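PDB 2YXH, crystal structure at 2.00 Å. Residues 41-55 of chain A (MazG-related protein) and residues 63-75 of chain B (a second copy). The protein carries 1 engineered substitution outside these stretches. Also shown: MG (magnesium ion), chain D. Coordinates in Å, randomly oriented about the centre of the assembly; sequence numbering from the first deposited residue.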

ATOM      1  N   ALA A  41      13.620  -6.646  -7.560  1.00 33.28           N
ATOM      2  CA  ALA A  41      13.005  -7.657  -8.448  1.00 30.20           C
ATOM      3  C   ALA A  41      12.761  -7.070  -9.846  1.00 28.45           C
ATOM      4  O   ALA A  41      12.944  -7.743 -10.857  1.00 27.38           O
ATOM      5  CB  ALA A  41      11.785  -8.197  -7.848  1.00 30.45           C
ATOM      6  N   VAL A  42      12.391  -5.817  -9.906  1.00 27.86           N
ATOM      7  CA  VAL A  42      12.276  -5.149 -11.211  1.00 31.20           C
ATOM      8  C   VAL A  42      13.641  -5.185 -11.948  1.00 34.38           C
ATOM      9  O   VAL A  42      13.766  -5.666 -13.070  1.00 33.81           O
ATOM     10  CB  VAL A  42      11.782  -3.702 -11.029  1.00 31.24           C
ATOM     11  CG1 VAL A  42      11.830  -2.856 -12.348  1.00 33.80           C
ATOM     12  CG2 VAL A  42      10.407  -3.710 -10.498  1.00 29.05           C
ATOM     13  N   LYS A  43      14.668  -4.714 -11.256  1.00 36.27           N
ATOM     14  CA  LYS A  43      16.021  -4.837 -11.775  1.00 40.49           C
ATOM     15  C   LYS A  43      16.345  -6.180 -12.410  1.00 38.87           C
ATOM     16  O   LYS A  43      16.856  -6.210 -13.500  1.00 38.83           O
ATOM     17  CB  LYS A  43      17.044  -4.509 -10.692  1.00 41.78           C
ATOM     18  CG  LYS A  43      17.369  -3.012 -10.656  1.00 46.14           C
ATOM     19  CD  LYS A  43      18.065  -2.566  -9.286  1.00 45.07           C
ATOM     20  CE  LYS A  43      18.069  -1.013  -9.144  1.00 47.09           C
ATOM     21  NZ  LYS A  43      17.949  -0.757  -7.675  1.00 49.11           N
ATOM     22  N   LYS A  44      16.005  -7.285 -11.772  1.00 38.86           N
ATOM     23  CA  LYS A  44      16.289  -8.582 -12.357  1.00 37.46           C
ATOM     24  C   LYS A  44      15.261  -9.113 -13.337  1.00 35.47           C
ATOM     25  O   LYS A  44      15.365 -10.250 -13.741  1.00 35.13           O
ATOM     26  CB  LYS A  44      16.483  -9.625 -11.255  1.00 38.68           C
ATOM     27  CG  LYS A  44      17.415  -9.223 -10.125  1.00 42.11           C
ATOM     28  CD  LYS A  44      18.885  -8.942 -10.598  1.00 47.65           C
ATOM     29  CE  LYS A  44      19.913  -9.436  -9.510  1.00 50.41           C
ATOM     30  NZ  LYS A  44      21.309  -8.841  -9.530  1.00 51.18           N
ATOM     31  N   ASN A  45      14.238  -8.341 -13.686  1.00 34.86           N
ATOM     32  CA  ASN A  45      13.056  -8.961 -14.368  1.00 33.61           C
ATOM     33  C   ASN A  45      12.709 -10.299 -13.771  1.00 32.12           C
ATOM     34  O   ASN A  45      12.483 -11.287 -14.458  1.00 32.06           O
ATOM     35  CB  ASN A  45      13.304  -9.080 -15.906  1.00 34.39           C
ATOM     36  CG  ASN A  45      13.728  -7.757 -16.539  1.00 35.04           C
ATOM     37  OD1 ASN A  45      14.659  -7.685 -17.322  1.00 36.86           O
ATOM     38  ND2 ASN A  45      13.021  -6.732 -16.237  1.00 33.81           N
ATOM     39  N   ASP A  46      12.708 -10.360 -12.437  1.00 32.92           N
ATOM     40  CA  ASP A  46      12.352 -11.619 -11.721  1.00 31.98           C
ATOM     41  C   ASP A  46      10.878 -11.595 -11.387  1.00 30.93           C
ATOM     42  O   ASP A  46      10.460 -11.049 -10.367  1.00 29.99           O
ATOM     43  CB  ASP A  46      13.179 -11.854 -10.437  1.00 31.08           C
ATOM     44  CG  ASP A  46      12.933 -13.220  -9.817  1.00 36.21           C
ATOM     45  OD1 ASP A  46      11.874 -13.878 -10.000  1.00 35.18           O
ATOM     46  OD2 ASP A  46      13.837 -13.676  -9.130  1.00 44.84           O
ATOM     47  N   LEU A  47      10.112 -12.210 -12.255  1.00 28.77           N
ATOM     48  CA  LEU A  47       8.720 -11.960 -12.242  1.00 29.34           C
ATOM     49  C   LEU A  47       7.989 -12.601 -11.031  1.00 29.50           C
ATOM     50  O   LEU A  47       7.016 -12.008 -10.465  1.00 28.31           O
ATOM     51  CB  LEU A  47       8.122 -12.430 -13.564  1.00 28.61           C
ATOM     52  CG  LEU A  47       8.574 -11.821 -14.875  1.00 25.86           C
ATOM     53  CD1 LEU A  47       7.672 -12.369 -15.911  1.00 26.32           C
ATOM     54  CD2 LEU A  47       8.505 -10.255 -14.739  1.00 23.22           C
ATOM     55  N   ALA A  48       8.409 -13.834 -10.672  1.00 30.80           N
ATOM     56  CA  ALA A  48       7.857 -14.551  -9.482  1.00 29.51           C
ATOM     57  C   ALA A  48       8.183 -13.772  -8.209  1.00 30.39           C
ATOM     58  O   ALA A  48       7.351 -13.695  -7.310  1.00 30.15           O
ATOM     59  CB  ALA A  48       8.433 -15.926  -9.348  1.00 29.96           C
ATOM     60  N   ASN A  49       9.387 -13.173  -8.145  1.00 29.42           N
ATOM     61  CA  ASN A  49       9.761 -12.443  -6.965  1.00 29.41           C
ATOM     62  C   ASN A  49       9.052 -11.102  -7.003  1.00 27.81           C
ATOM     63  O   ASN A  49       8.641 -10.608  -5.978  1.00 30.19           O
ATOM     64  CB  ASN A  49      11.280 -12.243  -6.872  1.00 30.09           C
ATOM     65  CG  ASN A  49      11.706 -11.519  -5.551  1.00 35.91           C
ATOM     66  OD1 ASN A  49      11.403 -11.973  -4.420  1.00 42.30           O
ATOM     67  ND2 ASN A  49      12.455 -10.440  -5.690  1.00 43.36           N
ATOM     68  N   LEU A  50       8.887 -10.514  -8.204  1.00 25.75           N
ATOM     69  CA  LEU A  50       8.248  -9.193  -8.290  1.00 23.46           C
ATOM     70  C   LEU A  50       6.822  -9.386  -7.702  1.00 23.75           C
ATOM     71  O   LEU A  50       6.359  -8.553  -6.924  1.00 22.72           O
ATOM     72  CB  LEU A  50       8.269  -8.594  -9.714  1.00 21.55           C
ATOM     73  CG  LEU A  50       7.642  -7.188  -9.870  1.00 21.59           C
ATOM     74  CD1 LEU A  50       8.068  -6.080  -8.930  1.00 25.73           C
ATOM     75  CD2 LEU A  50       7.838  -6.775 -11.335  1.00 20.33           C
ATOM     76  N   GLU A  51       6.203 -10.527  -8.035  1.00 23.50           N
ATOM     77  CA  GLU A  51       4.865 -10.757  -7.612  1.00 25.10           C
ATOM     78  C   GLU A  51       4.772 -10.951  -6.077  1.00 25.66           C
ATOM     79  O   GLU A  51       3.911 -10.387  -5.446  1.00 29.52           O
ATOM     80  CB  GLU A  51       4.293 -11.965  -8.306  1.00 25.31           C
ATOM     81  CG  GLU A  51       2.958 -12.388  -7.783  1.00 27.21           C
ATOM     82  CD  GLU A  51       2.559 -13.726  -8.416  1.00 34.64           C
ATOM     83  OE1 GLU A  51       3.185 -14.734  -8.027  1.00 39.23           O
ATOM     84  OE2 GLU A  51       1.652 -13.784  -9.292  1.00 38.60           O
ATOM     85  N   GLU A  52       5.651 -11.732  -5.502  1.00 25.50           N
ATOM     86  CA  GLU A  52       5.853 -11.728  -4.116  1.00 25.88           C
ATOM     87  C   GLU A  52       6.029 -10.353  -3.467  1.00 26.12           C
ATOM     88  O   GLU A  52       5.337 -10.048  -2.548  1.00 26.29           O
ATOM     89  CB  GLU A  52       6.988 -12.672  -3.738  1.00 26.37           C
ATOM     90  CG  GLU A  52       7.123 -12.935  -2.140  1.00 33.77           C
ATOM     91  CD  GLU A  52       8.608 -13.169  -1.620  1.00 34.95           C
ATOM     92  OE1 GLU A  52       9.474 -13.615  -2.417  1.00 44.30           O
ATOM     93  OE2 GLU A  52       8.871 -12.948  -0.404  1.00 44.93           O
ATOM     94  N   GLU A  53       7.044  -9.570  -3.839  1.00 24.99           N
ATOM     95  CA  GLU A  53       7.239  -8.336  -3.196  1.00 24.40           C
ATOM     96  C   GLU A  53       6.046  -7.336  -3.372  1.00 25.42           C
ATOM     97  O   GLU A  53       5.793  -6.505  -2.485  1.00 26.23           O
ATOM     98  CB  GLU A  53       8.540  -7.742  -3.738  1.00 26.28           C
ATOM     99  CG  GLU A  53       9.674  -8.831  -3.701  1.00 21.32           C
ATOM    100  CD  GLU A  53       9.947  -9.305  -2.258  1.00 26.14           C
ATOM    101  OE1 GLU A  53       9.478  -8.661  -1.291  1.00 27.05           O
ATOM    102  OE2 GLU A  53      10.603 -10.345  -2.055  1.00 27.05           O
ATOM    103  N   ILE A  54       5.422  -7.319  -4.544  1.00 22.41           N
ATOM    104  CA  ILE A  54       4.201  -6.465  -4.674  1.00 23.05           C
ATOM    105  C   ILE A  54       3.219  -6.807  -3.515  1.00 22.41           C
ATOM    106  O   ILE A  54       2.721  -5.936  -2.782  1.00 24.02           O
ATOM    107  CB  ILE A  54       3.556  -6.591  -6.058  1.00 20.94           C
ATOM    108  CG1 ILE A  54       4.516  -5.932  -7.110  1.00 21.08           C
ATOM    109  CG2 ILE A  54       2.212  -5.800  -6.075  1.00 21.52           C
ATOM    110  CD1 ILE A  54       4.787  -4.424  -6.878  1.00 18.92           C
ATOM    111  N   GLY A  55       2.995  -8.111  -3.314  1.00 20.53           N
ATOM    112  CA  GLY A  55       2.122  -8.466  -2.219  1.00 22.33           C
ATOM    113  C   GLY A  55       2.668  -8.029  -0.853  1.00 23.15           C
ATOM    114  O   GLY A  55       1.946  -7.410  -0.052  1.00 23.27           O
TER
HETATM  115 MG    MG D 502       9.254  -9.028   0.722  1.00 29.18          MG
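Chain B, residues 63-75: LVAAVAQRDYGID

How does chain B lie on chain A? Its helix 63-72 runs nearly antiparallel to helix 47-55 of chain A, with a signed crossing angle of -161° and axes 10.6 Å apart at closest approach. Gly73(B) then ends the helix with positive phi, and Ile74(B) follows in an extended conformation.

What holds Tyr72(B)? Its chi1 is m and its CB points toward chain A, where CB meets CD2 of Leu50(A) at 3.6 Å. The m chi1 carries the ring on to Val42(A), whose CG1 lies 3.9 Å from Tyr72(B) CZ. Chi2 near -91° sets the ring plane, and with it the edge that Asn45(A) meets: its ND2, on a side chain also m at chi1, lies 3.5 Å from Tyr72(B) CE1. A water hydrogen-bonds to Tyr72(B) OH at 2.8 Å and, weakly, to Asn45(A) ND2 at 3.3 Å.

Where does Ile74(B) go? In its m, m rotamer, CD1 extends to 4.0 Å from Glu51(A) CB and 3.5 Å from Leu47(A) O. Glu51(A) gives its CB to this apolar contact, while its carboxylate is bridged to chain B: a second water donates to Glu51(A) OE2 at 3.0 Å and accepts from Asp75(B) N at 2.8 Å.

What fills the other end? Ile54(A), also m, m, spreads over one helix face: CD1 lies 3.9 Å from Val64(B) CG1, CG2 4.0 Å from Ala65(B) CB, and CG1 3.9 Å from Ala68(B) CB. The two small alanines let the branched side chain lie close to the helix.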

ATOM      1  N   LEU B  63      -0.599   2.353  -7.009  1.00 27.79           N
ATOM      2  CA  LEU B  63      -0.088   2.684  -8.377  1.00 27.90           C
ATOM      3  C   LEU B  63       1.220   1.915  -8.758  1.00 25.79           C
ATOM      4  O   LEU B  63       1.442   1.627  -9.906  1.00 25.76           O
ATOM      5  CB  LEU B  63       0.165   4.123  -8.565  1.00 26.39           C
ATOM      6  CG  LEU B  63      -0.872   5.171  -8.691  1.00 32.64           C
ATOM      7  CD1 LEU B  63      -0.195   6.602  -8.608  1.00 30.68           C
ATOM      8  CD2 LEU B  63      -1.645   4.926  -9.988  1.00 38.11           C
ATOM      9  N   VAL B  64       2.048   1.581  -7.775  1.00 25.60           N
ATOM     10  CA  VAL B  64       3.211   0.696  -8.036  1.00 24.89           C
ATOM     11  C   VAL B  64       2.634  -0.654  -8.451  1.00 25.60           C
ATOM     12  O   VAL B  64       3.098  -1.242  -9.440  1.00 25.77           O
ATOM     13  CB  VAL B  64       4.083   0.536  -6.837  1.00 25.12           C
ATOM     14  CG1 VAL B  64       5.193  -0.530  -7.077  1.00 24.13           C
ATOM     15  CG2 VAL B  64       4.756   1.852  -6.479  1.00 21.12           C
ATOM     16  N   ALA B  65       1.576  -1.125  -7.771  1.00 23.45           N
ATOM     17  CA  ALA B  65       0.993  -2.416  -8.139  1.00 22.68           C
ATOM     18  C   ALA B  65       0.492  -2.324  -9.599  1.00 23.18           C
ATOM     19  O   ALA B  65       0.697  -3.215 -10.423  1.00 24.30           O
ATOM     20  CB  ALA B  65      -0.205  -2.756  -7.162  1.00 22.73           C
ATOM     21  N   ALA B  66      -0.260  -1.271  -9.884  1.00 23.25           N
ATOM     22  CA  ALA B  66      -0.792  -1.030 -11.236  1.00 24.50           C
ATOM     23  C   ALA B  66       0.265  -1.043 -12.333  1.00 23.20           C
ATOM     24  O   ALA B  66       0.121  -1.630 -13.321  1.00 24.31           O
ATOM     25  CB  ALA B  66      -1.674   0.306 -11.292  1.00 23.98           C
ATOM     26  N   VAL B  67       1.398  -0.384 -12.144  1.00 26.24           N
ATOM     27  CA  VAL B  67       2.377  -0.498 -13.192  1.00 23.67           C
ATOM     28  C   VAL B  67       3.124  -1.870 -13.221  1.00 22.38           C
ATOM     29  O   VAL B  67       3.580  -2.308 -14.272  1.00 22.93           O
ATOM     30  CB  VAL B  67       3.352   0.703 -13.109  1.00 25.71           C
ATOM     31  CG1 VAL B  67       4.513   0.467 -14.119  1.00 23.51           C
ATOM     32  CG2 VAL B  67       2.593   2.009 -13.403  1.00 27.66           C
ATOM     33  N   ALA B  68       3.252  -2.559 -12.086  1.00 23.86           N
ATOM     34  CA  ALA B  68       3.765  -3.984 -12.050  1.00 24.66           C
ATOM     35  C   ALA B  68       2.890  -4.846 -13.001  1.00 27.74           C
ATOM     36  O   ALA B  68       3.356  -5.734 -13.768  1.00 27.32           O
ATOM     37  CB  ALA B  68       3.626  -4.569 -10.622  1.00 22.23           C
ATOM     38  N   GLN B  69       1.604  -4.557 -12.935  1.00 27.06           N
ATOM     39  CA  GLN B  69       0.687  -5.250 -13.855  1.00 28.72           C
ATOM     40  C   GLN B  69       0.891  -4.781 -15.298  1.00 27.85           C
ATOM     41  O   GLN B  69       0.989  -5.595 -16.211  1.00 26.97           O
ATOM     42  CB  GLN B  69      -0.712  -4.890 -13.469  1.00 28.15           C
ATOM     43  CG  GLN B  69      -1.833  -5.571 -14.393  1.00 30.62           C
ATOM     44  CD  GLN B  69      -3.231  -4.888 -14.335  1.00 33.95           C
ATOM     45  OE1 GLN B  69      -3.394  -3.638 -14.568  1.00 37.71           O
ATOM     46  NE2 GLN B  69      -4.262  -5.731 -14.124  1.00 32.56           N
ATOM     47  N   ARG B  70       0.963  -3.458 -15.478  1.00 27.56           N
ATOM     48  CA  ARG B  70       0.990  -2.875 -16.799  1.00 26.94           C
ATOM     49  C   ARG B  70       2.253  -3.317 -17.541  1.00 27.41           C
ATOM     50  O   ARG B  70       2.199  -3.751 -18.734  1.00 27.11           O
ATOM     51  CB  ARG B  70       0.951  -1.337 -16.658  1.00 27.67           C
ATOM     52  CG  ARG B  70       0.849  -0.610 -18.012  1.00 26.45           C
ATOM     53  CD  ARG B  70       1.124   0.867 -17.895  1.00 29.63           C
ATOM     54  NE  ARG B  70       2.567   1.144 -17.772  1.00 18.00           N
ATOM     55  CZ  ARG B  70       3.084   2.255 -17.288  1.00 27.58           C
ATOM     56  NH1 ARG B  70       2.297   3.274 -16.921  1.00 19.92           N
ATOM     57  NH2 ARG B  70       4.437   2.382 -17.244  1.00 20.81           N
ATOM     58  N   ASP B  71       3.395  -3.198 -16.835  1.00 25.60           N
ATOM     59  CA  ASP B  71       4.713  -3.367 -17.463  1.00 23.70           C
ATOM     60  C   ASP B  71       5.224  -4.800 -17.303  1.00 22.73           C
ATOM     61  O   ASP B  71       5.781  -5.333 -18.195  1.00 25.85           O
ATOM     62  CB  ASP B  71       5.726  -2.348 -16.940  1.00 23.90           C
ATOM     63  CG  ASP B  71       5.417  -0.954 -17.431  1.00 27.89           C
ATOM     64  OD1 ASP B  71       4.519  -0.875 -18.284  1.00 25.70           O
ATOM     65  OD2 ASP B  71       6.109   0.069 -17.071  1.00 31.40           O
ATOM     66  N   TYR B  72       4.961  -5.459 -16.179  1.00 24.13           N
ATOM     67  CA  TYR B  72       5.525  -6.750 -15.905  1.00 23.56           C
ATOM     68  C   TYR B  72       4.445  -7.817 -15.827  1.00 21.94           C
ATOM     69  O   TYR B  72       4.717  -8.996 -15.573  1.00 21.89           O
ATOM     70  CB  TYR B  72       6.420  -6.757 -14.674  1.00 21.70           C
ATOM     71  CG  TYR B  72       7.558  -5.787 -14.890  1.00 25.29           C
ATOM     72  CD1 TYR B  72       8.746  -6.235 -15.456  1.00 27.60           C
ATOM     73  CD2 TYR B  72       7.402  -4.424 -14.590  1.00 22.43           C
ATOM     74  CE1 TYR B  72       9.841  -5.322 -15.692  1.00 28.19           C
ATOM     75  CE2 TYR B  72       8.521  -3.482 -14.794  1.00 27.94           C
ATOM     76  CZ  TYR B  72       9.708  -3.962 -15.370  1.00 24.80           C
ATOM     77  OH  TYR B  72      10.807  -3.107 -15.639  1.00 32.13           O
ATOM     78  N   GLY B  73       3.226  -7.453 -16.149  1.00 24.42           N
ATOM     79  CA  GLY B  73       2.225  -8.542 -16.165  1.00 20.46           C
ATOM     80  C   GLY B  73       1.686  -9.045 -14.813  1.00 24.59           C
ATOM     81  O   GLY B  73       0.786  -9.931 -14.760  1.00 22.53           O
ATOM     82  N   ILE B  74       2.045  -8.393 -13.703  1.00 22.22           N
ATOM     83  CA  ILE B  74       1.742  -8.958 -12.415  1.00 22.31           C
ATOM     84  C   ILE B  74       0.234  -8.743 -12.077  1.00 24.37           C
ATOM     85  O   ILE B  74      -0.245  -7.618 -11.986  1.00 22.26           O
ATOM     86  CB  ILE B  74       2.512  -8.271 -11.328  1.00 23.65           C
ATOM     87  CG1 ILE B  74       4.005  -8.414 -11.643  1.00 15.24           C
ATOM     88  CG2 ILE B  74       2.122  -8.807  -9.924  1.00 22.53           C
ATOM     89  CD1 ILE B  74       4.525  -9.907 -11.679  1.00 13.41           C
ATOM     90  N   ASP B  75      -0.389  -9.834 -11.723  1.00 25.64           N
ATOM     91  CA  ASP B  75      -1.829  -9.831 -11.363  1.00 29.34           C
ATOM     92  C   ASP B  75      -1.997  -9.454  -9.823  1.00 28.77           C
ATOM     93  O   ASP B  75      -1.469 -10.112  -8.994  1.00 28.82           O
ATOM     94  CB  ASP B  75      -2.266 -11.266 -11.682  1.00 29.88           C
ATOM     95  CG  ASP B  75      -3.743 -11.506 -11.445  1.00 38.54           C
ATOM     96  OD1 ASP B  75      -4.591 -11.022 -12.190  1.00 48.41           O
ATOM     97  OD2 ASP B  75      -4.075 -12.196 -10.488  1.00 46.32           O
TER
HETATM   98  O   HOH W   1      13.581  -3.570 -15.628  1.00 48.70           O
HETATM   99  O   HOH W   2       0.861 -12.366 -11.763  1.00 27.82           O
HETATM  100  O   HOH W   3      10.355 -11.026   0.314  1.00 27.70           O
HETATM  101  O   HOH W   4       9.445  -9.396   2.961  1.00 24.64           O